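Local coordinates for membrane-associated protein VP24 (Marburg virus - Musoke, Kenya, 1980, PDB 4OR8) that is thought to act as a minor matrix protein with a part in assembling the viral nucleocapsid and in the budding of virions, at residues G50-K55 / F61-T66; K177-H182 / V238-L243; S137-L142 / S146-S151. All coordinates share one frame; numbering follows the deposited sequence.

Contact 1 (G50-K55 / F61-T66)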
loop_
_atom_site.group_PDB
_atom_site.type_symbol
_atom_site.label_atom_id
_atom_site.label_comp_id
_atom_site.label_asym_id
_atom_site.label_seq_id
_atom_site.Cartn_x
_atom_site.Cartn_y
_atom_site.Cartn_z
ATOM N N GLY B 50 -14.915 5.494 0.404
ATOM C CA GLY B 50 -13.583 5.497 0.975
ATOM C C GLY B 50 -12.642 6.501 0.338
ATOM O O GLY B 50 -11.453 6.527 0.654
ATOM N N GLY B 51 -13.165 7.331 -0.561
ATOM C CA GLY B 51 -12.351 8.356 -1.189
ATOM C C GLY B 51 -12.887 8.875 -2.508
ATOM O O GLY B 51 -14.014 9.358 -2.586
ATOM N N TRP B 52 -12.071 8.778 -3.553
ATOM C CA TRP B 52 -12.441 9.327 -4.853
ATOM C C TRP B 52 -12.198 8.358 -5.997
ATOM O O TRP B 52 -11.462 7.382 -5.868
ATOM C CB TRP B 52 -11.656 10.608 -5.140
ATOM C CG TRP B 52 -11.693 11.613 -4.040
ATOM C CD1 TRP B 52 -12.589 12.626 -3.888
ATOM C CD2 TRP B 52 -10.785 11.706 -2.938
ATOM N NE1 TRP B 52 -12.296 13.349 -2.758
ATOM C CE2 TRP B 52 -11.194 12.803 -2.156
ATOM C CE3 TRP B 52 -9.668 10.968 -2.538
ATOM C CZ2 TRP B 52 -10.524 13.180 -0.994
ATOM C CZ3 TRP B 52 -9.004 11.344 -1.384
ATOM C CH2 TRP B 52 -9.433 12.441 -0.627
ATOM N N THR B 53 -12.826 8.647 -7.126
ATOM C CA THR B 53 -12.516 7.962 -8.366
ATOM C C THR B 53 -12.079 8.991 -9.396
ATOM O O THR B 53 -12.744 10.007 -9.597
ATOM C CB THR B 53 -13.717 7.170 -8.899
ATOM O OG1 THR B 53 -13.885 5.981 -8.116
ATOM C CG2 THR B 53 -13.497 6.776 -10.350
ATOM N N VAL B 54 -10.941 8.738 -10.027
ATOM C CA VAL B 54 -10.490 9.594 -11.107
ATOM C C VAL B 54 -10.362 8.797 -12.391
ATOM O O VAL B 54 -9.662 7.785 -12.443
ATOM C CB VAL B 54 -9.158 10.272 -10.786
ATOM C CG1 VAL B 54 -8.719 11.121 -11.960
ATOM C CG2 VAL B 54 -9.292 11.120 -9.533
ATOM N N LYS B 55 -11.062 9.256 -13.421
ATOM C CA LYS B 55 -10.993 8.629 -14.730
ATOM C C LYS B 55 -10.144 9.462 -15.673
ATOM O O LYS B 55 -10.384 10.656 -15.861
ATOM C CB LYS B 55 -12.394 8.429 -15.309
ATOM C CG LYS B 55 -13.244 7.452 -14.515
ATOM C CD LYS B 55 -14.582 7.202 -15.182
ATOM C CE LYS B 55 -15.403 6.202 -14.384
ATOM N NZ LYS B 55 -16.688 5.870 -15.056
ATOM N N PHE B 61 -8.985 5.255 -11.560
ATOM C CA PHE B 61 -8.211 5.292 -10.329
ATOM C C PHE B 61 -9.104 5.313 -9.092
ATOM O O PHE B 61 -10.066 6.074 -9.027
ATOM C CB PHE B 61 -7.268 6.497 -10.322
ATOM C CG PHE B 61 -6.198 6.435 -11.373
ATOM C CD1 PHE B 61 -5.150 5.538 -11.259
ATOM C CD2 PHE B 61 -6.233 7.281 -12.470
ATOM C CE1 PHE B 61 -4.160 5.478 -12.221
ATOM C CE2 PHE B 61 -5.245 7.228 -13.437
ATOM C CZ PHE B 61 -4.207 6.326 -13.310
ATOM N N HIS B 62 -8.779 4.471 -8.118
ATOM C CA HIS B 62 -9.484 4.452 -6.845
ATOM C C HIS B 62 -8.603 5.027 -5.742
ATOM O O HIS B 62 -7.694 4.358 -5.253
ATOM C CB HIS B 62 -9.906 3.030 -6.490
ATOM C CG HIS B 62 -10.783 2.388 -7.518
ATOM N ND1 HIS B 62 -10.284 1.820 -8.670
ATOM C CD2 HIS B 62 -12.126 2.225 -7.568
ATOM C CE1 HIS B 62 -11.281 1.334 -9.387
ATOM N NE2 HIS B 62 -12.410 1.566 -8.740
ATOM N N ILE B 63 -8.884 6.268 -5.354
ATOM C CA ILE B 63 -8.062 6.982 -4.381
ATOM C C ILE B 63 -8.693 6.979 -2.997
ATOM O O ILE B 63 -9.773 7.534 -2.809
ATOM C CB ILE B 63 -7.857 8.457 -4.782
ATOM C CG1 ILE B 63 -7.605 8.583 -6.284
ATOM C CG2 ILE B 63 -6.728 9.077 -3.970
ATOM C CD1 ILE B 63 -6.425 7.799 -6.763
ATOM N N PRO B 64 -8.011 6.358 -2.023
ATOM C CA PRO B 64 -8.439 6.316 -0.620
ATOM C C PRO B 64 -8.099 7.592 0.150
ATOM O O PRO B 64 -7.235 8.366 -0.266
ATOM C CB PRO B 64 -7.632 5.146 -0.039
ATOM C CG PRO B 64 -7.023 4.440 -1.217
ATOM C CD PRO B 64 -6.853 5.484 -2.262
ATOM N N ASN B 65 -8.775 7.786 1.280
ATOM C CA ASN B 65 -8.530 8.913 2.176
ATOM C C ASN B 65 -7.344 8.673 3.101
ATOM O O ASN B 65 -7.130 9.420 4.056
ATOM C CB ASN B 65 -9.770 9.174 3.031
ATOM C CG ASN B 65 -10.758 10.103 2.361
ATOM O OD1 ASN B 65 -10.424 11.234 2.019
ATOM N ND2 ASN B 65 -11.986 9.627 2.170
ATOM N N THR B 66 -6.578 7.630 2.810
ATOM C CA THR B 66 -5.538 7.153 3.715
ATOM C C THR B 66 -4.343 8.094 3.851
ATOM O O THR B 66 -3.790 8.568 2.859
ATOM C CB THR B 66 -5.029 5.760 3.284
ATOM O OG1 THR B 66 -6.139 4.863 3.158
ATOM C CG2 THR B 66 -4.044 5.203 4.302
#

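Contact 2 (K177-H182 / V238-L243)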
loop_
_atom_site.group_PDB
_atom_site.type_symbol
_atom_site.label_atom_id
_atom_site.label_comp_id
_atom_site.label_asym_id
_atom_site.label_seq_id
_atom_site.Cartn_x
_atom_site.Cartn_y
_atom_site.Cartn_z
ATOM N N LYS B 177 7.539 0.216 -13.125
ATOM C CA LYS B 177 8.933 0.448 -12.779
ATOM C C LYS B 177 9.056 1.206 -11.456
ATOM O O LYS B 177 10.095 1.160 -10.800
ATOM C CB LYS B 177 9.688 1.149 -13.915
ATOM C CG LYS B 177 9.241 2.562 -14.204
ATOM C CD LYS B 177 9.526 2.940 -15.653
ATOM C CE LYS B 177 10.962 2.635 -16.049
ATOM N NZ LYS B 177 11.238 3.024 -17.463
ATOM N N MET B 178 7.984 1.885 -11.060
ATOM C CA MET B 178 7.934 2.536 -9.754
ATOM C C MET B 178 7.958 1.503 -8.634
ATOM O O MET B 178 8.440 1.773 -7.533
ATOM C CB MET B 178 6.676 3.386 -9.626
ATOM C CG MET B 178 6.693 4.667 -10.428
ATOM S SD MET B 178 5.209 5.631 -10.082
ATOM C CE MET B 178 5.312 5.750 -8.301
ATOM N N PHE B 179 7.428 0.319 -8.918
ATOM C CA PHE B 179 7.432 -0.767 -7.948
ATOM C C PHE B 179 8.773 -1.493 -7.892
ATOM O O PHE B 179 8.962 -2.405 -7.086
ATOM C CB PHE B 179 6.295 -1.747 -8.226
ATOM C CG PHE B 179 4.956 -1.247 -7.778
ATOM C CD1 PHE B 179 4.570 -1.373 -6.455
ATOM C CD2 PHE B 179 4.090 -0.640 -8.671
ATOM C CE1 PHE B 179 3.343 -0.908 -6.031
ATOM C CE2 PHE B 179 2.860 -0.172 -8.251
ATOM C CZ PHE B 179 2.486 -0.306 -6.928
ATOM N N THR B 180 9.706 -1.089 -8.746
ATOM C CA THR B 180 11.059 -1.610 -8.646
ATOM C C THR B 180 11.821 -0.834 -7.576
ATOM O O THR B 180 12.860 -1.284 -7.097
ATOM C CB THR B 180 11.813 -1.562 -9.991
ATOM O OG1 THR B 180 12.123 -0.206 -10.330
ATOM C CG2 THR B 180 10.971 -2.185 -11.097
ATOM N N LEU B 181 11.291 0.326 -7.197
ATOM C CA LEU B 181 11.878 1.127 -6.127
ATOM C C LEU B 181 11.750 0.425 -4.783
ATOM O O LEU B 181 10.722 -0.174 -4.478
ATOM C CB LEU B 181 11.203 2.496 -6.033
ATOM C CG LEU B 181 11.466 3.546 -7.111
ATOM C CD1 LEU B 181 10.626 4.789 -6.842
ATOM C CD2 LEU B 181 12.941 3.896 -7.171
ATOM N N HIS B 182 12.802 0.506 -3.977
ATOM C CA HIS B 182 12.749 -0.002 -2.618
ATOM C C HIS B 182 12.242 1.081 -1.679
ATOM O O HIS B 182 12.468 2.268 -1.905
ATOM C CB HIS B 182 14.131 -0.469 -2.164
ATOM C CG HIS B 182 14.570 -1.755 -2.789
ATOM N ND1 HIS B 182 14.710 -2.922 -2.069
ATOM C CD2 HIS B 182 14.900 -2.059 -4.067
ATOM C CE1 HIS B 182 15.106 -3.889 -2.875
ATOM N NE2 HIS B 182 15.229 -3.393 -4.094
ATOM N N VAL B 238 0.454 9.093 -2.372
ATOM C CA VAL B 238 -0.368 8.200 -3.175
ATOM C C VAL B 238 -0.253 6.774 -2.649
ATOM O O VAL B 238 0.836 6.202 -2.616
ATOM C CB VAL B 238 0.009 8.240 -4.667
ATOM C CG1 VAL B 238 -0.826 7.239 -5.443
ATOM C CG2 VAL B 238 -0.189 9.639 -5.232
ATOM N N ALA B 239 -1.384 6.214 -2.228
ATOM C CA ALA B 239 -1.421 4.867 -1.674
ATOM C C ALA B 239 -1.022 3.837 -2.719
ATOM O O ALA B 239 -1.356 3.966 -3.894
ATOM C CB ALA B 239 -2.795 4.559 -1.128
ATOM N N GLU B 240 -0.312 2.813 -2.269
ATOM C CA GLU B 240 0.228 1.777 -3.138
ATOM C C GLU B 240 -0.829 1.124 -4.027
ATOM O O GLU B 240 -0.582 0.868 -5.206
ATOM C CB GLU B 240 0.920 0.720 -2.279
ATOM C CG GLU B 240 1.747 -0.287 -3.044
ATOM C CD GLU B 240 2.543 -1.186 -2.117
ATOM O OE1 GLU B 240 2.654 -0.848 -0.919
ATOM O OE2 GLU B 240 3.051 -2.229 -2.580
ATOM N N ALA B 241 -2.006 0.866 -3.459
ATOM C CA ALA B 241 -3.089 0.198 -4.175
ATOM C C ALA B 241 -3.550 0.968 -5.419
ATOM O O ALA B 241 -3.964 0.369 -6.413
ATOM C CB ALA B 241 -4.256 -0.055 -3.245
ATOM N N VAL B 242 -3.476 2.292 -5.353
ATOM C CA VAL B 242 -3.847 3.151 -6.472
ATOM C C VAL B 242 -3.096 2.781 -7.747
ATOM O O VAL B 242 -3.677 2.719 -8.832
ATOM C CB VAL B 242 -3.558 4.632 -6.149
ATOM C CG1 VAL B 242 -3.757 5.499 -7.383
ATOM C CG2 VAL B 242 -4.434 5.107 -4.999
ATOM N N LEU B 243 -1.800 2.524 -7.604
ATOM C CA LEU B 243 -0.945 2.231 -8.749
ATOM C C LEU B 243 -0.800 0.734 -9.010
ATOM O O LEU B 243 -0.583 0.318 -10.147
ATOM C CB LEU B 243 0.431 2.869 -8.558
ATOM C CG LEU B 243 0.406 4.363 -8.233
ATOM C CD1 LEU B 243 1.804 4.890 -8.001
ATOM C CD2 LEU B 243 -0.278 5.138 -9.348
#

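Contact 3 (S137-L142 / S146-S151)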
loop_
_atom_site.group_PDB
_atom_site.type_symbol
_atom_site.label_atom_id
_atom_site.label_comp_id
_atom_site.label_asym_id
_atom_site.label_seq_id
_atom_site.Cartn_x
_atom_site.Cartn_y
_atom_site.Cartn_z
ATOM N N SER B 137 1.027 16.701 -20.441
ATOM C CA SER B 137 1.906 16.604 -19.287
ATOM C C SER B 137 1.955 17.913 -18.505
ATOM O O SER B 137 1.870 17.909 -17.278
ATOM C CB SER B 137 3.312 16.190 -19.718
ATOM O OG SER B 137 4.148 16.018 -18.590
ATOM N N GLU B 138 2.091 19.028 -19.220
ATOM C CA GLU B 138 2.125 20.340 -18.583
ATOM C C GLU B 138 0.802 20.637 -17.896
ATOM O O GLU B 138 0.772 21.215 -16.811
ATOM C CB GLU B 138 2.448 21.439 -19.598
ATOM C CG GLU B 138 3.910 21.499 -20.007
ATOM C CD GLU B 138 4.215 22.657 -20.946
ATOM O OE1 GLU B 138 3.263 23.274 -21.473
ATOM O OE2 GLU B 138 5.412 22.948 -21.157
ATOM N N TRP B 139 -0.288 20.232 -18.537
ATOM C CA TRP B 139 -1.625 20.427 -17.992
ATOM C C TRP B 139 -1.816 19.670 -16.681
ATOM O O TRP B 139 -2.445 20.171 -15.749
ATOM C CB TRP B 139 -2.680 20.003 -19.018
ATOM C CG TRP B 139 -4.033 19.770 -18.433
ATOM C CD1 TRP B 139 -4.819 20.683 -17.798
ATOM C CD2 TRP B 139 -4.772 18.543 -18.442
ATOM N NE1 TRP B 139 -5.999 20.100 -17.403
ATOM C CE2 TRP B 139 -5.994 18.785 -17.787
ATOM C CE3 TRP B 139 -4.516 17.260 -18.937
ATOM C CZ2 TRP B 139 -6.958 17.797 -17.613
ATOM C CZ3 TRP B 139 -5.477 16.278 -18.768
ATOM C CH2 TRP B 139 -6.682 16.552 -18.110
ATOM N N LEU B 140 -1.264 18.463 -16.608
ATOM C CA LEU B 140 -1.395 17.653 -15.404
ATOM C C LEU B 140 -0.518 18.170 -14.265
ATOM O O LEU B 140 -0.906 18.107 -13.099
ATOM C CB LEU B 140 -1.074 16.189 -15.706
ATOM C CG LEU B 140 -2.073 15.471 -16.613
ATOM C CD1 LEU B 140 -1.485 14.177 -17.141
ATOM C CD2 LEU B 140 -3.364 15.204 -15.859
ATOM N N LEU B 141 0.656 18.688 -14.604
ATOM C CA LEU B 141 1.603 19.141 -13.591
ATOM C C LEU B 141 1.294 20.535 -13.052
ATOM O O LEU B 141 1.476 20.800 -11.865
ATOM C CB LEU B 141 3.034 19.110 -14.139
ATOM C CG LEU B 141 3.644 17.736 -14.419
ATOM C CD1 LEU B 141 4.974 17.877 -15.134
ATOM C CD2 LEU B 141 3.814 16.960 -13.128
ATOM N N LEU B 142 0.827 21.424 -13.923
ATOM C CA LEU B 142 0.667 22.829 -13.553
ATOM C C LEU B 142 -0.772 23.242 -13.243
ATOM O O LEU B 142 -1.000 24.260 -12.591
ATOM C CB LEU B 142 1.240 23.730 -14.649
ATOM C CG LEU B 142 2.720 23.543 -14.979
ATOM C CD1 LEU B 142 3.126 24.460 -16.117
ATOM C CD2 LEU B 142 3.575 23.797 -13.750
ATOM N N SER B 146 -10.299 20.203 -14.877
ATOM C CA SER B 146 -10.760 18.870 -15.250
ATOM C C SER B 146 -10.599 18.576 -16.739
ATOM O O SER B 146 -10.700 17.424 -17.164
ATOM C CB SER B 146 -12.221 18.676 -14.834
ATOM O OG SER B 146 -13.054 19.656 -15.430
ATOM N N ALA B 147 -10.350 19.612 -17.533
ATOM C CA ALA B 147 -10.214 19.427 -18.974
ATOM C C ALA B 147 -9.136 20.302 -19.605
ATOM O O ALA B 147 -8.890 21.428 -19.171
ATOM C CB ALA B 147 -11.548 19.652 -19.669
ATOM N N ILE B 148 -8.493 19.756 -20.631
ATOM C CA ILE B 148 -7.587 20.513 -21.480
ATOM C C ILE B 148 -8.162 20.490 -22.894
ATOM O O ILE B 148 -8.587 19.444 -23.384
ATOM C CB ILE B 148 -6.158 19.921 -21.459
ATOM C CG1 ILE B 148 -5.242 20.664 -22.434
ATOM C CG2 ILE B 148 -6.182 18.442 -21.784
ATOM C CD1 ILE B 148 -4.933 22.078 -22.022
ATOM N N HIS B 149 -8.207 21.646 -23.543
ATOM C CA HIS B 149 -8.783 21.713 -24.881
ATOM C C HIS B 149 -7.714 21.839 -25.957
ATOM O O HIS B 149 -7.010 22.845 -26.041
ATOM C CB HIS B 149 -9.800 22.853 -24.979
ATOM C CG HIS B 149 -10.970 22.695 -24.058
ATOM N ND1 HIS B 149 -11.868 21.655 -24.167
ATOM C CD2 HIS B 149 -11.387 23.445 -23.010
ATOM C CE1 HIS B 149 -12.789 21.771 -23.227
ATOM N NE2 HIS B 149 -12.520 22.849 -22.511
ATOM N N ILE B 150 -7.590 20.794 -26.770
ATOM C CA ILE B 150 -6.640 20.776 -27.875
ATOM C C ILE B 150 -7.407 20.741 -29.190
ATOM O O ILE B 150 -8.417 20.046 -29.304
ATOM C CB ILE B 150 -5.706 19.552 -27.791
ATOM C CG1 ILE B 150 -5.034 19.489 -26.420
ATOM C CG2 ILE B 150 -4.658 19.594 -28.892
ATOM C CD1 ILE B 150 -4.116 18.305 -26.252
ATOM N N SER B 151 -6.930 21.498 -30.175
ATOM C CA SER B 151 -7.596 21.593 -31.471
ATOM C C SER B 151 -7.793 20.231 -32.132
ATOM O O SER B 151 -6.866 19.423 -32.197
ATOM C CB SER B 151 -6.814 22.514 -32.408
ATOM O OG SER B 151 -7.405 22.534 -33.695
#

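Contact 1 (G50-K55 / F61-T66)
Ile63 O takes two donors from the strand beside it: the N-H of Trp52, 2.7 Å from N to O and lying in the carbonyl plane, and the weaker CA-H of Gly51, whose CA is 3.2 Å from the same oxygen. Ile63 N returns a bond of 2.9 Å to Trp52 O, its donor tilted from the carbonyl plane. Val54 and Phe61 form the next hydrogen-bonded pair; the link from Phe61 N to Val54 O is nearly straight, 168° at the hydrogen. Between these pairs Thr53 faces His62 in a non-hydrogen-bonded position, with its CA-H directed at Phe61 O. The pattern is that of an antiparallel beta hairpin, made by strands 51-56 and 59-64, and strand 51-56 is the middle one of a three-stranded sheet completed by 44-48. Trp52, Val54, Phe61 and Ile63 share one face, where Phe61 and Ile63 pack on Leu108 of helix 104-115 and on Val242. Thr53 and His62 lie side by side on the other face, and the His62 ring meets that of Trp83 of the second subunit. Trp52 holds CG anti to its carbonyl carbon (chi1 -50°), which lets the indole reach across to the partner strand. It crosses Ile63 at about a right angle, CE3 being 3.8 Å from Ile63 CG2. Pro64 O approaches the edge of the indole, 3.6 Å from Trp52 CZ3, while the Asn65 amide is turned 64° from the ring plane. At the end away from the turn, Asn65 N gives Gly50 O a weak hydrogen bond of 3.0 Å.

Contact 2 (K177-H182 / V238-L243)
Phe179 meets Glu240 and Leu243 with the rim of its ring, and these three residues bury most of the surface in the contact. The CE1 corner of the ring touches the aliphatic part of Glu240, 3.4 Å from its CG. The neighbouring corner, CZ, faces Glu240 O, which lies in the ring plane 3.7 Å away. On the other flank, Phe179 CE2 comes within 3.9 Å of Leu243 CB, so the outer end of the phenyl group fits against both residues. Glu240 CG stands anti to its backbone N (chi1 -169°) and the chain beyond is extended, which takes the carboxylate past the ring with its plane 42° from that of the phenyl. This charged end is held elsewhere: Glu240 OE2 forms salt bridges with Arg206 and Arg244 and with Arg244 of the second subunit; the arginines probably offset the repulsion from Glu240 of that subunit, whose OE2 lies close by. Leu243 is also covered by Met178, whose CE is 3.6 Å from Leu243 CD1; the bend at chi3 (55°) turns the methyl to that side. Phe211 of strand 210-221 adds an edge-to-face partner for Phe179 and touches both Met178 and Leu243, while Leu111 of helix 104-115 packs on the same two side chains. No hydrogen bond crosses between the segments. The arrangement is side-chain packing in the hydrophobic core: Met178 and Phe179, in the type I turn from Met178 to Leu181 that follows on from helix 161-178, lie against the chain where strand 228-239 passes into helix 240-244.

Contact 3 (S137-L142 / S146-S151)
Trp139 and Ile148 make the main apolar contact, a CH-pi interaction in which Ile148 CG2 sits over the six-membered ring of the indole, 3.6 Å from its centroid and 18° off the ring normal. Ile148 CB lies on the same side, 3.6 Å from Trp139 CD2, so the branched root of the isoleucine rather than its CD1 end covers the ring. The position of CG2, between the backbone N and the carbonyl carbon while CG1 is anti to N (chi1 176°), turns that methyl to the indole. Leu140 CD2 covers the opposite face, 3.7 Å above the plane, and the ring is thus sandwiched between a residue of its own helix and one of the chain that follows. Arg109 adds a cation-pi interaction with the same indole. Polar groups gather round the pyrrole side and the benzo edge. Trp139 NE1 is hydrogen-bonded to Thr145 OG1, just ahead of the segment 146-151, and that hydroxyl is also weakly bonded to Ala147 O. Ala147 O itself lies 3.6 Å from Trp139 NE1, and Ser146 O approaches the ring edge 3.8 Å from Trp139 CZ2. The buried N-H of the indole is therefore satisfied by the loop that follows the helix. Segment 146-151 doubles back along the last turns of helix 127-142, with Ile148 and Ile150 both resting on Leu136. Its backbone bonds to Trp43 and Ala41, near strand 44-48, and Ser151 then takes the N-cap position of helix 152-158.

In the fold
From the N terminus, contact 1 comes first and closes a tight hairpin turn. Contact 3 follows, closing the short connection that folds back on helix 127-142, and contact 2 comes last, spanning residues 183-237 with most of the larger sheet. The three loops run in series; none nests in or crosses another. Contacts 1 and 2 touch through Val242, which lies against Phe61, Ile63 and Pro64, and both reach the second subunit. Contact 3 sits apart, its nearest atoms about 7 Å from contact 1 and 11 Å from contact 2. Helix 104-115 links all three: Leu108 serves contacts 1 and 2, Arg109 contact 3.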